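Local coordinates for glutamine synthetase (Helicobacter pylori, PDB 5ZLI), which is a type I beta member of the glutamine synthetase family, a twelve-subunit enzyme whose chain joins a beta-grasp domain to a larger catalytic domain, at residues Ala315-Thr326 / Met422-Met433. Residues are numbered along the deposited sequence; the frame is centred on the assembly and turned at random.
Sequences ARGLAAFTNAST and MPHTLRRSLEEM
The guanidinium of Arg316 has Pro423 on one face, where CB of the proline sits 3.9 Å above the plane and displaced toward the rim. At its edge lies Glu432, whose OE2 accepts from Arg316 NH2 in a salt bridge of 2.8 Å. The N-H...O angle of 172° and the acceptor's place in the guanidinium plane argue for a well-directed bond, although the carboxylate is turned almost perpendicular (87°) and is met from above its own plane. The arginine chain, bent at chi2 and chi3, and Pro423 run past each other in opposite directions, with Arg316 CD against Pro423 CD. Arg428 also reaches this edge, and its guanidinium, held mainly by Glu431 of a neighbouring subunit, comes close to Arg316 without bonding to it.

Around the Phe321 ring, Met433 SD makes an oblique Met-aromatic contact, 4.0 Å from the centroid; Tyr454 and Phe446 also meet this ring. Between the polar and aromatic ends, helices 315-322 and 426-433 approach to 6.8 Å between axes and cross at -117°. The small residues Gly317 and Ala320 at the crossing are consistent with this closeness, the CA atoms of Gly317 and Met433 being 3.7 Å apart. Ala320 CB also packs against the apolar Leu430 CD2. Ala319 CB rests near Pro423 CG and Ser429 OG, the latter hydroxyl being hydrogen-bonded to Tyr329. Past the end of helix 315-322, the backbone carbonyls of Asn323 and Ala324 receive the CD1 and CD2 methyls of Leu426 respectively.

The contact thus joins helix 315-322 and the turn after it to helix 426-433 and the loop leading into it, all within the catalytic domain, through a mostly apolar, buried interface closed at one end by an ion pair. Glu432 probably offsets the charge of Arg316, while Arg428 is paired with Glu431 of the neighbouring subunit, which probably lets the two guanidinium groups lie close.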
loop_
_atom_site.group_PDB
_atom_site.type_symbol
_atom_site.label_atom_id
_atom_site.label_comp_id
_atom_site.label_asym_id
_atom_site.label_seq_id
_atom_site.Cartn_x
_atom_site.Cartn_y
_atom_site.Cartn_z
ATOM N N ALA B 315 24.624 30.770 46.722
ATOM C CA ALA B 315 24.519 30.130 45.419
ATOM C C ALA B 315 23.492 29.002 45.411
ATOM O O ALA B 315 22.563 29.008 44.597
ATOM C CB ALA B 315 25.894 29.616 45.007
ATOM N N ARG B 316 23.624 28.032 46.321
ATOM C CA ARG B 316 22.725 26.878 46.292
ATOM C C ARG B 316 21.260 27.292 46.404
ATOM O O ARG B 316 20.389 26.644 45.824
ATOM C CB ARG B 316 23.103 25.845 47.363
ATOM C CG ARG B 316 24.510 25.352 47.179
ATOM C CD ARG B 316 24.628 23.851 47.292
ATOM N NE ARG B 316 23.679 23.189 48.185
ATOM C CZ ARG B 316 23.405 21.883 48.123
ATOM N NH1 ARG B 316 24.007 21.116 47.223
ATOM N NH2 ARG B 316 22.542 21.333 48.958
ATOM N N GLY B 317 20.956 28.338 47.175
ATOM C CA GLY B 317 19.588 28.830 47.202
ATOM C C GLY B 317 19.228 29.680 46.003
ATOM O O GLY B 317 18.076 29.661 45.557
ATOM N N LEU B 318 20.200 30.439 45.476
ATOM C CA LEU B 318 19.995 31.213 44.253
ATOM C C LEU B 318 19.649 30.338 43.051
ATOM O O LEU B 318 18.980 30.803 42.116
ATOM C CB LEU B 318 21.231 32.062 43.960
ATOM C CG LEU B 318 21.098 33.197 42.921
ATOM C CD1 LEU B 318 20.051 34.136 43.329
ATOM C CD2 LEU B 318 22.397 33.988 42.760
ATOM N N ALA B 319 20.070 29.069 43.061
ATOM C CA ALA B 319 19.781 28.194 41.929
ATOM C C ALA B 319 18.289 28.101 41.661
ATOM O O ALA B 319 17.888 27.941 40.513
ATOM C CB ALA B 319 20.349 26.800 42.183
ATOM N N ALA B 320 17.460 28.247 42.700
ATOM C CA ALA B 320 16.002 28.247 42.572
ATOM C C ALA B 320 15.456 29.358 41.664
ATOM O O ALA B 320 14.328 29.245 41.170
ATOM C CB ALA B 320 15.375 28.328 43.961
ATOM N N PHE B 321 16.186 30.448 41.458
ATOM C CA PHE B 321 15.662 31.418 40.516
ATOM C C PHE B 321 16.382 31.407 39.188
ATOM O O PHE B 321 15.772 31.775 38.171
ATOM C CB PHE B 321 15.730 32.828 41.090
ATOM C CG PHE B 321 15.009 32.979 42.380
ATOM C CD1 PHE B 321 13.646 33.168 42.395
ATOM C CD2 PHE B 321 15.699 32.970 43.580
ATOM C CE1 PHE B 321 12.963 33.322 43.592
ATOM C CE2 PHE B 321 15.023 33.125 44.788
ATOM C CZ PHE B 321 13.659 33.312 44.790
ATOM N N THR B 322 17.660 30.997 39.184
ATOM C CA THR B 322 18.469 30.958 37.972
ATOM C C THR B 322 18.388 29.627 37.252
ATOM O O THR B 322 18.685 29.570 36.051
ATOM C CB THR B 322 19.944 31.232 38.283
ATOM O OG1 THR B 322 20.382 30.355 39.321
ATOM C CG2 THR B 322 20.117 32.661 38.720
ATOM N N ASN B 323 18.045 28.556 37.980
ATOM C CA ASN B 323 17.937 27.185 37.454
ATOM C C ASN B 323 16.602 26.633 37.952
ATOM O O ASN B 323 16.553 25.762 38.829
ATOM C CB ASN B 323 19.124 26.353 37.907
ATOM C CG ASN B 323 20.418 26.958 37.448
ATOM O OD1 ASN B 323 20.913 27.922 38.046
ATOM N ND2 ASN B 323 20.972 26.422 36.360
ATOM N N ALA B 324 15.518 27.129 37.331
ATOM C CA ALA B 324 14.188 27.099 37.915
ATOM C C ALA B 324 13.322 25.968 37.369
ATOM O O ALA B 324 12.105 25.953 37.611
ATOM C CB ALA B 324 13.512 28.457 37.719
ATOM N N SER B 325 13.915 25.033 36.630
ATOM C CA SER B 325 13.226 23.832 36.182
ATOM C C SER B 325 14.066 22.636 36.563
ATOM O O SER B 325 15.280 22.726 36.731
ATOM C CB SER B 325 13.015 23.804 34.680
ATOM O OG SER B 325 14.260 23.801 34.034
ATOM N N THR B 326 13.410 21.502 36.693
ATOM C CA THR B 326 14.180 20.293 36.883
ATOM C C THR B 326 15.069 20.000 35.678
ATOM O O THR B 326 16.110 19.335 35.800
ATOM C CB THR B 326 13.219 19.186 37.191
ATOM O OG1 THR B 326 12.141 19.301 36.253
ATOM C CG2 THR B 326 12.727 19.376 38.595
ATOM N N MET B 422 27.112 22.566 43.311
ATOM C CA MET B 422 25.753 22.982 42.980
ATOM C C MET B 422 24.727 21.946 43.479
ATOM O O MET B 422 25.042 20.759 43.647
ATOM C CB MET B 422 25.630 23.164 41.466
ATOM C CG MET B 422 26.073 24.514 40.844
ATOM S SD MET B 422 24.821 25.825 40.837
ATOM C CE MET B 422 24.809 26.356 42.539
ATOM N N PRO B 423 23.511 22.378 43.802
ATOM C CA PRO B 423 22.466 21.410 44.156
ATOM C C PRO B 423 22.058 20.558 42.968
ATOM O O PRO B 423 22.089 20.985 41.809
ATOM C CB PRO B 423 21.309 22.285 44.642
ATOM C CG PRO B 423 21.601 23.633 44.121
ATOM C CD PRO B 423 23.060 23.769 43.951
ATOM N N HIS B 424 21.698 19.320 43.266
ATOM C CA HIS B 424 21.452 18.381 42.186
ATOM C C HIS B 424 20.031 18.413 41.666
ATOM O O HIS B 424 19.797 18.060 40.509
ATOM C CB HIS B 424 21.737 16.967 42.650
ATOM C CG HIS B 424 23.177 16.675 42.855
ATOM N ND1 HIS B 424 23.728 16.535 44.109
ATOM C CD2 HIS B 424 24.154 16.375 41.972
ATOM C CE1 HIS B 424 25.007 16.228 43.988
ATOM N NE2 HIS B 424 25.289 16.115 42.701
ATOM N N THR B 425 19.078 18.804 42.480
ATOM C CA THR B 425 17.710 18.873 42.037
ATOM C C THR B 425 17.155 20.236 42.401
ATOM O O THR B 425 17.668 20.915 43.297
ATOM C CB THR B 425 16.882 17.734 42.673
ATOM O OG1 THR B 425 17.058 17.736 44.098
ATOM C CG2 THR B 425 17.275 16.400 42.128
ATOM N N LEU B 426 16.077 20.606 41.704
ATOM C CA LEU B 426 15.325 21.807 42.051
ATOM C C LEU B 426 14.701 21.708 43.440
ATOM O O LEU B 426 14.513 22.734 44.115
ATOM C CB LEU B 426 14.240 22.049 41.012
ATOM C CG LEU B 426 13.290 23.203 41.266
ATOM C CD1 LEU B 426 14.059 24.481 41.416
ATOM C CD2 LEU B 426 12.321 23.231 40.095
ATOM N N ARG B 427 14.350 20.495 43.877
ATOM C CA ARG B 427 13.772 20.344 45.204
ATOM C C ARG B 427 14.775 20.768 46.268
ATOM O O ARG B 427 14.432 21.512 47.196
ATOM C CB ARG B 427 13.335 18.899 45.440
ATOM C CG ARG B 427 13.083 18.573 46.914
ATOM C CD ARG B 427 12.597 17.170 47.061
ATOM N NE ARG B 427 11.178 17.087 46.801
ATOM C CZ ARG B 427 10.265 17.177 47.746
ATOM N NH1 ARG B 427 10.650 17.353 48.998
ATOM N NH2 ARG B 427 8.983 17.089 47.441
ATOM N N ARG B 428 16.037 20.321 46.145
ATOM C CA ARG B 428 17.007 20.738 47.141
ATOM C C ARG B 428 17.283 22.234 47.008
ATOM O O ARG B 428 17.390 22.917 48.028
ATOM C CB ARG B 428 18.279 19.879 47.046
ATOM C CG ARG B 428 18.844 19.472 48.433
ATOM C CD ARG B 428 19.964 18.444 48.343
ATOM N NE ARG B 428 21.052 18.844 47.443
ATOM C CZ ARG B 428 22.053 18.043 47.093
ATOM N NH1 ARG B 428 23.016 18.459 46.279
ATOM N NH2 ARG B 428 22.070 16.807 47.568
ATOM N N SER B 429 17.295 22.766 45.773
ATOM C CA SER B 429 17.498 24.196 45.556
ATOM C C SER B 429 16.415 25.034 46.215
ATOM O O SER B 429 16.705 26.088 46.791
ATOM C CB SER B 429 17.508 24.491 44.070
ATOM O OG SER B 429 18.684 23.995 43.504
ATOM N N LEU B 430 15.164 24.571 46.173
ATOM C CA LEU B 430 14.114 25.342 46.822
ATOM C C LEU B 430 14.254 25.251 48.328
ATOM O O LEU B 430 14.136 26.264 49.029
ATOM C CB LEU B 430 12.737 24.871 46.373
ATOM C CG LEU B 430 12.473 25.226 44.910
ATOM C CD1 LEU B 430 11.244 24.522 44.360
ATOM C CD2 LEU B 430 12.316 26.727 44.783
ATOM N N GLU B 431 14.533 24.049 48.837
ATOM C CA GLU B 431 14.878 23.892 50.242
ATOM C C GLU B 431 16.022 24.845 50.638
ATOM O O GLU B 431 15.911 25.603 51.606
ATOM C CB GLU B 431 15.216 22.418 50.480
ATOM C CG GLU B 431 13.957 21.540 50.521
ATOM C CD GLU B 431 14.224 20.035 50.375
ATOM O OE1 GLU B 431 15.405 19.603 50.295
ATOM O OE2 GLU B 431 13.223 19.281 50.342
ATOM N N GLU B 432 17.113 24.850 49.870
ATOM C CA GLU B 432 18.225 25.738 50.193
ATOM C C GLU B 432 17.784 27.191 50.136
ATOM O O GLU B 432 18.238 28.014 50.938
ATOM C CB GLU B 432 19.407 25.497 49.253
ATOM C CG GLU B 432 19.909 24.072 49.362
ATOM C CD GLU B 432 20.993 23.871 50.374
ATOM O OE1 GLU B 432 21.739 24.830 50.655
ATOM O OE2 GLU B 432 21.056 22.749 50.932
ATOM N N MET B 433 16.922 27.538 49.182
ATOM C CA MET B 433 16.441 28.911 49.145
ATOM C C MET B 433 15.563 29.222 50.338
ATOM O O MET B 433 15.706 30.271 50.975
ATOM C CB MET B 433 15.662 29.206 47.884
ATOM C CG MET B 433 15.242 30.663 47.898
ATOM S SD MET B 433 13.743 31.037 46.996
ATOM C CE MET B 433 12.510 30.292 48.047
#